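Local coordinates for protein uncharacterized conserved (Bdellovibrio bacteriovorus, PDB 7O21) that probably trims peptidoglycan as an LD-carboxypeptidase of the YkuD family and is linked to the curved shape of this predatory bacterium, at residues 24-29 with 61-66; 51-56 with 152-157; 90-95 with 258-263; 265-270 with 296-301. All coordinates share one frame; numbering follows the deposited sequence. Where two conformers were deposited one is given.

Interaction 1 of 4, residues 24-29 with 61-66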
# COMPACT_ATOMS: atom_id res chain seq x y z
N ASP A 24 -5.16 -21.78 -29.49
CA ASP A 24 -5.42 -21.19 -30.83
C ASP A 24 -5.98 -19.77 -30.64
O ASP A 24 -5.52 -18.88 -31.29
CB ASP A 24 -6.32 -22.04 -31.73
CG ASP A 24 -6.44 -21.51 -33.16
OD1 ASP A 24 -6.23 -20.33 -33.37
OD2 ASP A 24 -6.79 -22.29 -34.07
N LEU A 25 -7.02 -19.63 -29.83
CA LEU A 25 -7.54 -18.28 -29.58
C LEU A 25 -6.80 -17.72 -28.35
O LEU A 25 -6.21 -18.45 -27.63
CB LEU A 25 -9.05 -18.30 -29.37
CG LEU A 25 -9.88 -18.95 -30.48
CD1 LEU A 25 -11.33 -19.03 -30.07
CD2 LEU A 25 -9.76 -18.20 -31.78
N LEU A 26 -6.88 -16.42 -28.20
CA LEU A 26 -6.19 -15.72 -27.14
C LEU A 26 -7.13 -14.74 -26.46
O LEU A 26 -8.05 -14.21 -27.09
CB LEU A 26 -5.02 -14.92 -27.73
CG LEU A 26 -3.84 -15.70 -28.32
CD1 LEU A 26 -2.92 -14.76 -29.08
CD2 LEU A 26 -3.09 -16.44 -27.24
N PRO A 27 -6.91 -14.45 -25.17
CA PRO A 27 -7.81 -13.54 -24.45
C PRO A 27 -7.63 -12.10 -24.93
O PRO A 27 -6.52 -11.55 -24.89
CB PRO A 27 -7.38 -13.70 -22.99
CG PRO A 27 -5.95 -14.15 -23.08
CD PRO A 27 -5.85 -15.00 -24.31
N ALA A 28 -8.75 -11.48 -25.34
CA ALA A 28 -8.70 -10.15 -25.94
C ALA A 28 -8.15 -9.11 -24.97
O ALA A 28 -7.60 -8.09 -25.41
CB ALA A 28 -10.09 -9.73 -26.42
N SER A 29 -8.31 -9.31 -23.67
CA SER A 29 -7.98 -8.28 -22.70
C SER A 29 -6.52 -8.27 -22.28
O SER A 29 -6.05 -7.26 -21.75
CB SER A 29 -8.88 -8.36 -21.47
OG SER A 29 -10.25 -8.17 -21.83
N GLU A 61 6.85 -10.37 -28.07
CA GLU A 61 5.67 -9.52 -28.11
C GLU A 61 4.38 -10.31 -28.01
O GLU A 61 3.31 -9.71 -27.89
CB GLU A 61 5.63 -8.73 -29.42
CG GLU A 61 6.83 -7.83 -29.65
CD GLU A 61 6.64 -6.92 -30.86
OE1 GLU A 61 6.62 -5.69 -30.68
OE2 GLU A 61 6.49 -7.45 -31.97
N GLN A 62 4.46 -11.63 -28.08
CA GLN A 62 3.29 -12.49 -28.00
C GLN A 62 3.10 -13.00 -26.57
O GLN A 62 3.92 -12.77 -25.68
CB GLN A 62 3.41 -13.67 -28.97
CG GLN A 62 3.07 -13.35 -30.42
CD GLN A 62 4.07 -12.41 -31.05
OE1 GLN A 62 5.27 -12.68 -31.06
NE2 GLN A 62 3.58 -11.30 -31.60
N ILE A 63 1.97 -13.67 -26.36
CA ILE A 63 1.67 -14.33 -25.10
C ILE A 63 1.35 -15.78 -25.42
O ILE A 63 0.86 -16.10 -26.51
CB ILE A 63 0.51 -13.66 -24.34
CG1 ILE A 63 -0.81 -13.82 -25.11
CG2 ILE A 63 0.84 -12.20 -24.04
CD1 ILE A 63 -2.02 -13.29 -24.38
N GLN A 64 1.60 -16.67 -24.46
CA GLN A 64 1.37 -18.09 -24.66
C GLN A 64 0.76 -18.67 -23.39
O GLN A 64 1.29 -18.46 -22.31
CB GLN A 64 2.70 -18.79 -24.96
CG GLN A 64 2.59 -20.25 -25.33
CD GLN A 64 3.91 -20.84 -25.77
OE1 GLN A 64 4.91 -20.13 -25.89
NE2 GLN A 64 3.92 -22.14 -26.03
N LYS A 65 -0.34 -19.41 -23.53
CA LYS A 65 -0.93 -20.08 -22.39
C LYS A 65 -0.11 -21.32 -22.08
O LYS A 65 0.16 -22.13 -22.97
CB LYS A 65 -2.38 -20.47 -22.67
CG LYS A 65 -3.11 -21.05 -21.46
CD LYS A 65 -4.52 -21.52 -21.82
CE LYS A 65 -5.52 -20.37 -21.79
NZ LYS A 65 -6.94 -20.80 -22.02
N ILE A 66 0.31 -21.46 -20.82
CA ILE A 66 1.15 -22.58 -20.44
C ILE A 66 0.41 -23.61 -19.60
O ILE A 66 0.77 -24.79 -19.66
CB ILE A 66 2.46 -22.16 -19.76
CG1 ILE A 66 2.16 -21.38 -18.49
CG2 ILE A 66 3.34 -21.35 -20.72
CD1 ILE A 66 3.40 -20.98 -17.71
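Leu26 and Pro27 pack against Ile63 and bring the short strand 26-27 up to the L,D-transpeptidase (YkuD) catalytic domain. Ile63 lies near the start of strand 62-73 in the mixed sheet of that domain. The two strands do not pair. Their closest CA atoms, those of Leu26 and Ile63, are 8.2 Å apart, and apolar side chains meet between them.

Pro27 and Ile63 reach toward each other, with Pro27 CD 4.2 Å from Ile63 CD1. Leu26 instead runs alongside Ile63 in the opposite direction. Its CD2 methyl is 4.1 Å from Ile63 CG1. The same methyl lies 4.0 Å from Ile63 O, a simple van der Waals approach. Ile63 has CG1 between its backbone N and carbonyl carbon (chi1 66°). From there the extended second torsion (175°) carries CD1 on to the proline ring.

Strand 26-27 pairs antiparallel with strand 181-182, and Leu26 shares backbone hydrogen bonding with Val182. His187 of helix 184-206 touches both Leu26 and Ile63, while Phe56 of strand 52-59 lies against Pro27. Further along strand 62-73, Lys65 NZ forms a salt bridge with Glu68 OE1 and a hydrogen bond with Tyr181 OH.

Interaction 2 of 4, residues 51-56 with 152-157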
# COMPACT_ATOMS: atom_id res chain seq x y z
N ARG A 51 -15.18 -20.84 -15.02
CA ARG A 51 -14.59 -21.45 -13.82
C ARG A 51 -13.19 -21.99 -14.12
O ARG A 51 -12.86 -23.14 -13.82
CB ARG A 51 -15.52 -22.52 -13.23
CG ARG A 51 -16.82 -21.95 -12.67
CD ARG A 51 -17.80 -23.07 -12.33
NE ARG A 51 -18.10 -23.90 -13.50
CZ ARG A 51 -19.27 -23.91 -14.13
NH1 ARG A 51 -20.26 -23.13 -13.72
NH2 ARG A 51 -19.44 -24.69 -15.19
N LYS A 52 -12.33 -21.14 -14.69
CA LYS A 52 -10.99 -21.55 -15.08
C LYS A 52 -9.98 -20.48 -14.72
O LYS A 52 -10.26 -19.28 -14.84
CB LYS A 52 -10.89 -21.81 -16.59
CG LYS A 52 -11.80 -22.91 -17.11
CD LYS A 52 -11.31 -24.29 -16.72
CE LYS A 52 -12.01 -25.36 -17.54
NZ LYS A 52 -12.59 -26.41 -16.67
N LEU A 53 -8.80 -20.92 -14.31
CA LEU A 53 -7.66 -20.06 -14.08
C LEU A 53 -6.53 -20.52 -14.99
O LEU A 53 -6.17 -21.70 -14.98
CB LEU A 53 -7.23 -20.14 -12.62
CG LEU A 53 -6.03 -19.30 -12.16
CD1 LEU A 53 -6.14 -19.07 -10.66
CD2 LEU A 53 -4.71 -19.98 -12.51
N SER A 54 -5.98 -19.60 -15.78
CA SER A 54 -4.93 -19.91 -16.73
C SER A 54 -3.67 -19.11 -16.39
O SER A 54 -3.74 -18.04 -15.79
CB SER A 54 -5.33 -19.55 -18.15
OG SER A 54 -6.60 -20.08 -18.50
N VAL A 55 -2.53 -19.68 -16.76
CA VAL A 55 -1.25 -18.99 -16.65
C VAL A 55 -0.75 -18.68 -18.06
O VAL A 55 -0.68 -19.58 -18.90
CB VAL A 55 -0.21 -19.82 -15.88
CG1 VAL A 55 1.07 -19.02 -15.72
CG2 VAL A 55 -0.77 -20.22 -14.53
N PHE A 56 -0.44 -17.42 -18.32
CA PHE A 56 0.16 -17.01 -19.58
C PHE A 56 1.59 -16.56 -19.33
O PHE A 56 1.92 -16.04 -18.26
CB PHE A 56 -0.64 -15.86 -20.21
CG PHE A 56 -1.93 -16.31 -20.83
CD1 PHE A 56 -3.05 -16.50 -20.05
CD2 PHE A 56 -2.00 -16.58 -22.19
CE1 PHE A 56 -4.24 -16.93 -20.61
CE2 PHE A 56 -3.20 -17.03 -22.76
CZ PHE A 56 -4.31 -17.19 -21.96
N VAL A 152 -10.68 -15.64 -5.25
CA VAL A 152 -10.44 -16.69 -6.24
C VAL A 152 -9.97 -17.93 -5.51
O VAL A 152 -8.96 -17.89 -4.79
CB VAL A 152 -9.41 -16.24 -7.28
CG1 VAL A 152 -9.19 -17.35 -8.32
CG2 VAL A 152 -9.82 -14.92 -7.93
N VAL A 153 -10.69 -19.04 -5.66
CA VAL A 153 -10.42 -20.25 -4.90
C VAL A 153 -10.08 -21.38 -5.86
O VAL A 153 -10.77 -21.58 -6.87
CB VAL A 153 -11.62 -20.63 -4.02
CG1 VAL A 153 -11.26 -21.77 -3.05
CG2 VAL A 153 -12.15 -19.41 -3.28
N VAL A 154 -9.03 -22.13 -5.53
CA VAL A 154 -8.57 -23.28 -6.27
C VAL A 154 -8.30 -24.42 -5.29
O VAL A 154 -8.28 -24.24 -4.07
CB VAL A 154 -7.30 -22.97 -7.09
CG1 VAL A 154 -7.58 -21.88 -8.13
CG2 VAL A 154 -6.16 -22.53 -6.17
N ARG A 155 -8.02 -25.57 -5.83
CA ARG A 155 -7.69 -26.75 -5.00
C ARG A 155 -6.27 -26.62 -4.43
O ARG A 155 -5.47 -25.89 -4.94
CB ARG A 155 -7.91 -28.02 -5.81
CG ARG A 155 -9.36 -28.30 -6.16
CD ARG A 155 -10.16 -28.64 -4.92
NE ARG A 155 -11.58 -28.57 -5.10
CZ ARG A 155 -12.40 -28.47 -4.09
NH1 ARG A 155 -13.70 -28.38 -4.28
NH2 ARG A 155 -11.94 -28.39 -2.87
N ASN A 156 -5.99 -27.39 -3.40
CA ASN A 156 -4.67 -27.34 -2.72
C ASN A 156 -3.54 -27.72 -3.68
O ASN A 156 -2.52 -27.14 -3.61
CB ASN A 156 -4.66 -28.29 -1.51
CG ASN A 156 -5.46 -27.74 -0.37
OD1 ASN A 156 -5.24 -26.62 0.02
ND2 ASN A 156 -6.38 -28.52 0.15
N ASP A 157 -3.75 -28.72 -4.51
CA ASP A 157 -2.71 -29.14 -5.48
C ASP A 157 -2.45 -27.99 -6.46
O ASP A 157 -1.34 -27.77 -6.78
CB ASP A 157 -3.05 -30.48 -6.14
CG ASP A 157 -4.25 -30.48 -7.08
OD1 ASP A 157 -5.16 -29.76 -6.84
OD2 ASP A 157 -4.23 -31.25 -8.01
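Leu53 meets Val152 and Val154 through one methyl group, CD1. All three residues are buried, and the contact between them is purely apolar. Leu53 CD1 lies 4.0 Å from Val154 CG1 and 4.2 Å from Val152 CG1. It therefore touches two valines two positions apart in the chain. The bond to CB points toward Leu53 in Val152 and Val154 and away in Val153. The side chains of Leu53 and Val154 cross at about a right angle. In Leu53, chi1 (-180°) sets CG opposite the backbone N, and chi2 (157°) then places CD1 against the valines. In Val154, CG1 is the branch anti to the carbonyl carbon, and this branch does the touching.

Polar side chains nearby bond outside the contact. Ser54 OG is hydrogen-bonded to Glu68 OE1, and Arg155 NH1 to Val142 O. Arg155 also occupies the N-cap position of helix 156-163.

The patch lies close to the predicted active site of the YkuD domain. The side chain of Val152 is about 6 Å from that of Cys151, the predicted nucleophile. That of Val154 is about 7 Å from that of His136, the predicted proton donor/acceptor.

Strand 62-73 stands between strands 52-59 and 152-153 in the sheet order. Ile44 of strand 42-47 also touches Leu53, and Val46 touches Val152. Helix 156-163 packs on the same group, with Leu162 against Leu53 and Ile159 against Val154.

Interaction 3 of 4, residues 90-95 with 258-263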
# COMPACT_ATOMS: atom_id res chain seq x y z
N GLU A 90 -14.46 -7.45 -10.28
CA GLU A 90 -13.60 -7.86 -11.37
C GLU A 90 -12.61 -6.73 -11.63
O GLU A 90 -12.91 -5.55 -11.38
CB GLU A 90 -14.39 -8.23 -12.64
CG GLU A 90 -15.12 -7.08 -13.30
CD GLU A 90 -15.87 -7.50 -14.56
OE1 GLU A 90 -15.42 -8.43 -15.26
OE2 GLU A 90 -16.91 -6.89 -14.87
N GLY A 91 -11.42 -7.08 -12.09
CA GLY A 91 -10.44 -6.05 -12.35
C GLY A 91 -9.06 -6.60 -12.61
O GLY A 91 -8.86 -7.80 -12.83
N ILE A 92 -8.10 -5.68 -12.58
CA ILE A 92 -6.74 -5.90 -13.03
C ILE A 92 -5.86 -5.70 -11.80
O ILE A 92 -5.64 -4.55 -11.38
CB ILE A 92 -6.35 -4.90 -14.13
CG1 ILE A 92 -7.33 -4.97 -15.32
CG2 ILE A 92 -4.93 -5.15 -14.61
CD1 ILE A 92 -7.24 -3.74 -16.25
N TYR A 93 -5.37 -6.80 -11.22
CA TYR A 93 -4.70 -6.76 -9.93
C TYR A 93 -3.31 -7.36 -10.01
O TYR A 93 -2.88 -7.88 -11.04
CB TYR A 93 -5.54 -7.51 -8.87
CG TYR A 93 -6.89 -6.87 -8.76
CD1 TYR A 93 -7.04 -5.62 -8.17
CD2 TYR A 93 -8.01 -7.45 -9.34
CE1 TYR A 93 -8.26 -5.00 -8.11
CE2 TYR A 93 -9.24 -6.83 -9.29
CZ TYR A 93 -9.35 -5.61 -8.68
OH TYR A 93 -10.58 -4.97 -8.63
N PHE A 94 -2.56 -7.23 -8.92
CA PHE A 94 -1.18 -7.78 -8.77
C PHE A 94 -1.16 -8.55 -7.44
O PHE A 94 -1.81 -8.13 -6.51
CB PHE A 94 -0.13 -6.65 -8.79
CG PHE A 94 0.08 -5.96 -10.12
CD1 PHE A 94 -0.79 -4.98 -10.58
CD2 PHE A 94 1.15 -6.29 -10.94
CE1 PHE A 94 -0.61 -4.39 -11.82
CE2 PHE A 94 1.33 -5.70 -12.17
CZ PHE A 94 0.46 -4.73 -12.60
N LEU A 95 -0.48 -9.68 -7.40
CA LEU A 95 -0.34 -10.45 -6.18
C LEU A 95 0.77 -9.88 -5.31
O LEU A 95 1.86 -9.57 -5.81
CB LEU A 95 -0.05 -11.91 -6.52
CG LEU A 95 -1.20 -12.52 -7.34
CD1 LEU A 95 -0.73 -13.71 -8.14
CD2 LEU A 95 -2.37 -12.87 -6.42
N ASN A 258 -13.14 -4.05 -20.26
CA ASN A 258 -14.31 -3.18 -19.97
C ASN A 258 -13.91 -1.74 -20.30
O ASN A 258 -13.45 -1.47 -21.42
CB ASN A 258 -14.82 -3.41 -18.55
CG ASN A 258 -15.61 -4.69 -18.40
OD1 ASN A 258 -16.09 -5.24 -19.38
ND2 ASN A 258 -15.74 -5.17 -17.17
N ASP A 259 -14.04 -0.81 -19.37
CA ASP A 259 -13.71 0.58 -19.61
C ASP A 259 -12.24 0.90 -19.36
O ASP A 259 -11.82 2.03 -19.60
CB ASP A 259 -14.57 1.47 -18.71
CG ASP A 259 -14.46 1.09 -17.22
OD1 ASP A 259 -14.32 -0.12 -16.88
OD2 ASP A 259 -14.51 2.01 -16.37
N GLN A 260 -11.44 -0.07 -18.92
CA GLN A 260 -10.13 0.20 -18.31
C GLN A 260 -8.98 -0.15 -19.25
O GLN A 260 -9.05 -1.12 -20.03
CB GLN A 260 -9.98 -0.64 -17.04
CG GLN A 260 -10.90 -0.20 -15.92
CD GLN A 260 -10.88 -1.15 -14.75
OE1 GLN A 260 -10.11 -2.13 -14.73
NE2 GLN A 260 -11.73 -0.88 -13.77
N LEU A 261 -7.92 0.64 -19.16
CA LEU A 261 -6.64 0.37 -19.82
C LEU A 261 -5.54 0.55 -18.79
O LEU A 261 -5.49 1.59 -18.12
CB LEU A 261 -6.40 1.32 -21.00
CG LEU A 261 -5.03 1.25 -21.69
CD1 LEU A 261 -4.81 -0.09 -22.37
CD2 LEU A 261 -4.86 2.38 -22.69
N LEU A 262 -4.68 -0.46 -18.65
CA LEU A 262 -3.54 -0.40 -17.75
C LEU A 262 -2.29 -0.69 -18.57
O LEU A 262 -2.24 -1.70 -19.29
CB LEU A 262 -3.69 -1.43 -16.63
CG LEU A 262 -2.74 -1.43 -15.42
CD1 LEU A 262 -1.37 -1.99 -15.77
CD2 LEU A 262 -2.64 -0.10 -14.75
N VAL A 263 -1.30 0.20 -18.49
CA VAL A 263 -0.02 0.03 -19.15
C VAL A 263 1.06 0.18 -18.09
O VAL A 263 1.04 1.13 -17.31
CB VAL A 263 0.18 1.08 -20.26
CG1 VAL A 263 1.52 0.93 -20.92
CG2 VAL A 263 -0.92 0.93 -21.32
O HOH W 1 -11.76 -2.96 -11.29
O HOH W 2 -9.20 -3.00 -12.34
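The Glu90 carboxylate and the Asn258 amide meet with their planes nearly perpendicular, 80° apart. Asn258 ND2 gives a weak hydrogen bond to Glu90 OE2, 3.1 Å long and bent to 126° at the hydrogen. The other oxygen, Glu90 OE1, accepts a stronger bond from Asp177 N. Glu90 CG sits between its backbone N and carbonyl carbon (chi1 67°), and the chain extends from there toward Asn258.

A third flat group, the Gln260 amide, has both its polar atoms turned to water. Gln260 NE2 donates to water 1 at 3.2 Å, and that water is also hydrogen-bonded to Glu90 O at 2.8 Å. Gln260 OE1 accepts from water 2 at 2.7 Å. Water 2 in turn takes the backbone N-H of Ile92, with 2.9 Å between water and N.

These bridges span the interface between the two domains. Strand 91-99 belongs to the YkuD catalytic sheet, and strand 260-270 to the antiparallel sheet of the NTF2-like domain.

Ile92 slides past Gln260 in the opposite direction, its CD1 methyl in van der Waals contact with Gln260 OE1 at 3.6 Å. Its apolar contact is CD1 to Leu262 CB at 4.3 Å. Val255 and Leu174 also touch Ile92.

Interaction 4 of 4, residues 265-270 with 296-301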
# COMPACT_ATOMS: atom_id res chain seq x y z
N THR A 265 5.41 -0.13 -17.58
CA THR A 265 6.66 -0.17 -18.33
C THR A 265 7.80 0.29 -17.43
O THR A 265 7.58 0.94 -16.41
CB THR A 265 6.55 0.71 -19.58
OG1 THR A 265 7.78 0.68 -20.32
CG2 THR A 265 6.25 2.14 -19.21
N LEU A 266 9.02 -0.10 -17.79
CA LEU A 266 10.23 0.52 -17.24
C LEU A 266 10.59 1.72 -18.11
O LEU A 266 10.81 1.58 -19.32
CB LEU A 266 11.38 -0.50 -17.19
CG LEU A 266 12.65 -0.01 -16.47
CD1 LEU A 266 12.37 0.25 -15.01
CD2 LEU A 266 13.74 -1.06 -16.59
N GLN A 267 10.62 2.90 -17.51
CA GLN A 267 10.77 4.16 -18.23
C GLN A 267 12.13 4.78 -17.94
O GLN A 267 12.52 4.90 -16.78
CB GLN A 267 9.67 5.11 -17.77
CG GLN A 267 9.81 6.55 -18.27
CD GLN A 267 8.83 7.48 -17.57
OE1 GLN A 267 7.64 7.46 -17.86
NE2 GLN A 267 9.32 8.25 -16.61
N ARG A 268 12.82 5.18 -18.99
CA ARG A 268 14.04 5.97 -18.87
C ARG A 268 13.71 7.39 -19.33
O ARG A 268 13.23 7.59 -20.45
CB ARG A 268 15.14 5.39 -19.75
CG ARG A 268 16.48 6.09 -19.59
CD ARG A 268 17.48 5.56 -20.60
NE ARG A 268 18.83 6.09 -20.36
CZ ARG A 268 19.29 7.22 -20.88
NH1 ARG A 268 18.51 7.95 -21.66
NH2 ARG A 268 20.53 7.62 -20.61
N TYR A 269 13.94 8.36 -18.45
CA TYR A 269 13.72 9.78 -18.72
C TYR A 269 15.07 10.50 -18.69
O TYR A 269 15.81 10.36 -17.71
CB TYR A 269 12.82 10.39 -17.64
CG TYR A 269 12.48 11.84 -17.90
CD1 TYR A 269 13.28 12.86 -17.41
CD2 TYR A 269 11.35 12.18 -18.62
CE1 TYR A 269 12.96 14.19 -17.65
CE2 TYR A 269 11.01 13.49 -18.85
CZ TYR A 269 11.83 14.48 -18.38
OH TYR A 269 11.47 15.78 -18.62
N GLU A 270 15.35 11.28 -19.72
CA GLU A 270 16.61 12.01 -19.79
C GLU A 270 16.39 13.45 -20.22
O GLU A 270 15.75 13.70 -21.25
CB GLU A 270 17.60 11.36 -20.76
CG GLU A 270 18.90 12.15 -20.90
CD GLU A 270 20.02 11.37 -21.57
OE1 GLU A 270 19.74 10.38 -22.26
OE2 GLU A 270 21.20 11.76 -21.40
N GLU A 296 -1.39 8.43 -13.19
CA GLU A 296 -0.07 8.07 -13.71
C GLU A 296 0.89 8.01 -12.54
O GLU A 296 1.04 9.00 -11.81
CB GLU A 296 0.38 9.10 -14.75
CG GLU A 296 1.73 8.78 -15.41
CD GLU A 296 2.02 9.65 -16.60
OE1 GLU A 296 1.07 10.25 -17.15
OE2 GLU A 296 3.20 9.76 -17.02
N GLU A 297 1.53 6.86 -12.34
CA GLU A 297 2.41 6.61 -11.21
C GLU A 297 3.84 6.37 -11.68
O GLU A 297 4.07 5.87 -12.79
CB GLU A 297 1.96 5.39 -10.40
CG GLU A 297 0.58 5.53 -9.76
CD GLU A 297 0.16 4.28 -8.99
OE1 GLU A 297 0.38 3.14 -9.48
OE2 GLU A 297 -0.40 4.43 -7.89
N TRP A 298 4.80 6.74 -10.84
CA TRP A 298 6.21 6.49 -11.11
C TRP A 298 6.87 6.10 -9.80
O TRP A 298 6.66 6.75 -8.77
CB TRP A 298 6.88 7.75 -11.70
CG TRP A 298 8.34 7.57 -12.10
CD1 TRP A 298 8.83 7.25 -13.34
CD2 TRP A 298 9.50 7.78 -11.27
NE1 TRP A 298 10.20 7.21 -13.32
CE2 TRP A 298 10.63 7.52 -12.06
CE3 TRP A 298 9.67 8.13 -9.92
CZ2 TRP A 298 11.94 7.63 -11.55
CZ3 TRP A 298 10.96 8.22 -9.42
CH2 TRP A 298 12.08 7.97 -10.24
N ALA A 299 7.64 5.01 -9.83
CA ALA A 299 8.43 4.60 -8.68
C ALA A 299 9.87 4.38 -9.14
O ALA A 299 10.10 3.82 -10.21
CB ALA A 299 7.87 3.29 -8.10
N PRO A 300 10.85 4.84 -8.37
CA PRO A 300 12.24 4.73 -8.83
C PRO A 300 12.67 3.28 -8.95
O PRO A 300 12.21 2.40 -8.22
CB PRO A 300 13.04 5.46 -7.75
CG PRO A 300 12.19 5.36 -6.53
CD PRO A 300 10.76 5.37 -7.00
N PHE A 301 13.56 3.03 -9.91
CA PHE A 301 14.09 1.70 -10.17
C PHE A 301 15.61 1.73 -10.08
O PHE A 301 16.26 2.60 -10.67
CB PHE A 301 13.71 1.21 -11.57
CG PHE A 301 14.47 -0.01 -12.01
CD1 PHE A 301 13.99 -1.27 -11.72
CD2 PHE A 301 15.66 0.11 -12.71
CE1 PHE A 301 14.69 -2.40 -12.11
CE2 PHE A 301 16.37 -1.02 -13.10
CZ PHE A 301 15.88 -2.27 -12.80
O HOH W 3 11.97 7.39 -15.56
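Gln267 reaches across to Trp298 with an extended side chain. CB and CG form the arm: chi1 (171°) turns CG away from the backbone N, and the chain stays extended beyond CG. At the tip the amide splits its roles. OE1 accepts a hydrogen bond from Lys280 NZ. NE2 lies 3.5 Å from Trp298 CD1 and 3.6 Å from Trp298 NE1, approaching the indole obliquely, with amide and ring planes 30° apart. NE2 also donates to water 3, at 3.0 Å. That water accepts a second hydrogen bond from Trp298 NE1 at 2.9 Å and is bonded to Gln267 O at 2.8 Å. It thus ties the tip of Gln267 back to its own carbonyl and to the indole.

Next along, Leu266 makes a CH-pi contact with Phe301. Leu266 CD1 sits over one ring face, 4.1 Å from the centroid of the Phe301 ring and 27° off its normal.

Lys103 of the second subunit makes a cation-pi contact with Trp298 and packs on Gln267, so this patch lies at the subunit interface. Within the NTF2-like domain, strand 275-287 runs between strands 260-270 and 290-300, and the contact spans it. Helix 184-206 packs on both strands, with Trp205 on Gln267 and Trp201 on Glu296.

In the fold
Interaction 2 lies in the catalytic part, and interaction 1 packs strand 26-27 against its sheet. Interaction 4 lies in the NTF2-like part, and interaction 3 joins the two. Centres of 1 and 2 are about 17 Å apart. Their neighbouring strands 52-59 and 62-73 touch, probably with an Ile66 N to Val55 O hydrogen bond. Interaction 3 reaches that sheet through strand 91-99 and shares strand 260-270 with interaction 4, whose centre is about 19 Å away. The centres of interactions 2 and 4 are about 32 Å apart, on opposite sides of the chain's centre. Along the chain, interaction 2 crosses both 1 and 3, while 4 closes last. Near interaction 4, Lys103 of the second subunit's catalytic part meets the NTF2-like part.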